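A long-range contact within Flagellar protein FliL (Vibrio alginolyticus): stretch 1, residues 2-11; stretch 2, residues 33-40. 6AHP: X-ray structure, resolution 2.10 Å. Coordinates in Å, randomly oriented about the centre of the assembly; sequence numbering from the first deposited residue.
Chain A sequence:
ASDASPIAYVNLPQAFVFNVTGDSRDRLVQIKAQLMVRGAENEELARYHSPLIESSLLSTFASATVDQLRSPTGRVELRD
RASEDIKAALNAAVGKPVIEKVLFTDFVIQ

Stretch 1 (2-11) SDASPIAYVN
Stretch 2 (33-40) AQLMVRGA

Strands 7-11 and 33-38 run antiparallel (148° between N-to-C directions, axes 4.6 Å apart at closest), in the register I7-R38, A8-V37, Y9-M36, V10-L35, N11-Q34. The R38 guanidinium (side chain m, t, t, chi4 -82°) lies between D3 O, from the loop, over one face and I7 CG1, from the strand, over the opposite face, CG1 3.3 Å from R38 NH1. S5 turns back on its own stretch, OG to S2 O 2.5 Å, and its carbonyl accepts R38 NH1 at the guanidinium edge (NH1 to S5 O 3.2 Å). P6 O accepts G39 N at 3.0 Å. G39, at 99/157, is an N-cap residue; a CB there would press on the preceding carbonyl. I7 (m, t) shares a face with R38, Y9, M36, N11 and Q34; its CG2 meets M36 CG at 4.0 Å. A8 and V37 form a hydrogen-bonded pair, A8 N to V37 O and V37 N to A8 O both 2.9 Å. Y9 (m, chi2 -80°) brings CE1 to 3.7 Å from M36 CG (M36 t, t). V10 (t) repeats the bonded pattern, V10 N to L35 O 2.8 Å and L35 N to V10 O 2.9 Å; on the A8 face its CG1 packs 4.1 Å from L35 CD1 (L35 m, t). N11 (t) pairs with Q34 without backbone hydrogen bonds, its OD1 3.3 Å from Q34 CG.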

# COMPACT_ATOMS: atom_id res chain seq x y z
N SER A 2 12.11 -7.51 26.59
CA SER A 2 11.27 -7.43 25.37
C SER A 2 11.85 -6.59 24.25
O SER A 2 12.01 -7.02 23.12
CB SER A 2 9.82 -7.05 25.63
OG SER A 2 9.05 -7.51 24.53
N ASP A 3 12.31 -5.42 24.62
CA ASP A 3 12.98 -4.53 23.71
C ASP A 3 14.50 -4.79 23.70
O ASP A 3 15.25 -4.05 23.14
CB ASP A 3 12.56 -3.09 23.95
CG ASP A 3 11.40 -2.68 23.07
OD1 ASP A 3 10.87 -3.56 22.40
OD2 ASP A 3 10.99 -1.51 23.06
N ALA A 4 14.91 -5.81 24.44
CA ALA A 4 16.19 -6.39 24.55
C ALA A 4 16.24 -7.70 23.75
O ALA A 4 17.20 -8.39 23.83
CB ALA A 4 16.49 -6.64 26.01
N SER A 5 15.19 -8.10 23.04
CA SER A 5 15.37 -9.25 22.17
C SER A 5 16.17 -8.83 20.94
O SER A 5 16.16 -7.66 20.55
CB SER A 5 14.02 -9.84 21.79
OG SER A 5 13.02 -8.84 21.67
N PRO A 6 16.81 -9.76 20.28
CA PRO A 6 17.83 -9.36 19.30
C PRO A 6 17.28 -8.70 18.04
O PRO A 6 16.29 -9.14 17.44
CB PRO A 6 18.54 -10.69 18.96
CG PRO A 6 17.51 -11.72 19.24
CD PRO A 6 16.74 -11.23 20.43
N ILE A 7 17.98 -7.65 17.61
CA ILE A 7 17.63 -6.94 16.39
C ILE A 7 17.78 -7.85 15.19
O ILE A 7 18.67 -8.72 15.13
CB ILE A 7 18.49 -5.67 16.26
CG1 ILE A 7 18.15 -4.69 17.35
CG2 ILE A 7 18.32 -4.99 14.91
CD1 ILE A 7 19.18 -3.58 17.47
N ALA A 8 16.87 -7.69 14.23
CA ALA A 8 17.01 -8.28 12.91
C ALA A 8 16.45 -7.31 11.89
O ALA A 8 15.71 -6.38 12.23
CB ALA A 8 16.31 -9.65 12.82
N TYR A 9 16.81 -7.51 10.63
CA TYR A 9 16.42 -6.63 9.54
C TYR A 9 15.68 -7.44 8.49
O TYR A 9 16.14 -8.51 8.08
CB TYR A 9 17.66 -5.92 8.90
CG TYR A 9 18.40 -5.13 9.94
CD1 TYR A 9 17.95 -3.88 10.33
CD2 TYR A 9 19.50 -5.66 10.58
CE1 TYR A 9 18.59 -3.18 11.33
CE2 TYR A 9 20.16 -4.97 11.56
CZ TYR A 9 19.70 -3.75 11.95
OH TYR A 9 20.35 -3.07 12.95
N VAL A 10 14.53 -6.93 8.09
CA VAL A 10 13.69 -7.55 7.09
C VAL A 10 13.81 -6.69 5.86
O VAL A 10 13.36 -5.53 5.85
CB VAL A 10 12.22 -7.66 7.55
CG1 VAL A 10 11.32 -8.01 6.36
CG2 VAL A 10 12.07 -8.67 8.68
N ASN A 11 14.42 -7.24 4.82
CA ASN A 11 14.65 -6.49 3.59
C ASN A 11 13.36 -6.38 2.80
O ASN A 11 12.67 -7.37 2.59
CB ASN A 11 15.71 -7.17 2.73
CG ASN A 11 16.02 -6.36 1.49
OD1 ASN A 11 16.26 -5.16 1.57
ND2 ASN A 11 15.97 -7.02 0.34
N ALA A 33 14.11 0.66 1.14
CA ALA A 33 13.76 0.59 2.56
C ALA A 33 13.94 -0.82 3.11
O ALA A 33 13.87 -1.82 2.38
CB ALA A 33 12.31 1.04 2.80
N GLN A 34 14.13 -0.89 4.42
CA GLN A 34 14.14 -2.14 5.17
C GLN A 34 13.46 -1.90 6.50
O GLN A 34 13.28 -0.76 6.94
CB GLN A 34 15.58 -2.68 5.40
CG GLN A 34 16.35 -3.06 4.13
CD GLN A 34 17.59 -3.90 4.39
OE1 GLN A 34 17.60 -4.81 5.23
NE2 GLN A 34 18.66 -3.60 3.66
N LEU A 35 13.09 -2.99 7.17
CA LEU A 35 12.44 -2.92 8.47
C LEU A 35 13.39 -3.40 9.56
O LEU A 35 14.00 -4.48 9.43
CB LEU A 35 11.15 -3.77 8.50
CG LEU A 35 10.24 -3.52 7.29
CD1 LEU A 35 9.21 -4.63 7.18
CD2 LEU A 35 9.58 -2.10 7.38
N MET A 36 13.50 -2.63 10.63
CA MET A 36 14.20 -3.04 11.83
C MET A 36 13.19 -3.63 12.82
O MET A 36 12.18 -2.99 13.12
CB MET A 36 14.94 -1.86 12.45
CG MET A 36 15.82 -2.20 13.63
SD MET A 36 16.72 -0.67 14.04
CE MET A 36 16.15 -0.43 15.71
N VAL A 37 13.44 -4.86 13.26
CA VAL A 37 12.53 -5.54 14.18
C VAL A 37 13.38 -6.11 15.31
O VAL A 37 14.59 -6.27 15.19
CB VAL A 37 11.73 -6.68 13.49
CG1 VAL A 37 11.04 -6.20 12.15
CG2 VAL A 37 12.65 -7.86 13.20
N ARG A 38 12.70 -6.46 16.41
CA ARG A 38 13.32 -7.18 17.52
C ARG A 38 12.59 -8.49 17.76
O ARG A 38 11.40 -8.49 18.07
CB ARG A 38 13.33 -6.32 18.78
CG ARG A 38 14.43 -5.23 18.77
CD ARG A 38 14.41 -4.41 20.07
NE ARG A 38 15.35 -3.30 19.99
CZ ARG A 38 16.65 -3.42 20.22
NH1 ARG A 38 17.15 -4.61 20.54
NH2 ARG A 38 17.46 -2.35 20.13
N GLY A 39 13.30 -9.59 17.60
CA GLY A 39 12.85 -10.91 17.99
C GLY A 39 12.30 -11.70 16.82
O GLY A 39 11.84 -11.16 15.80
N ALA A 40 12.32 -13.03 16.99
CA ALA A 40 11.91 -13.93 15.91
C ALA A 40 10.43 -13.78 15.57
O ALA A 40 10.05 -13.91 14.40
CB ALA A 40 12.22 -15.39 16.27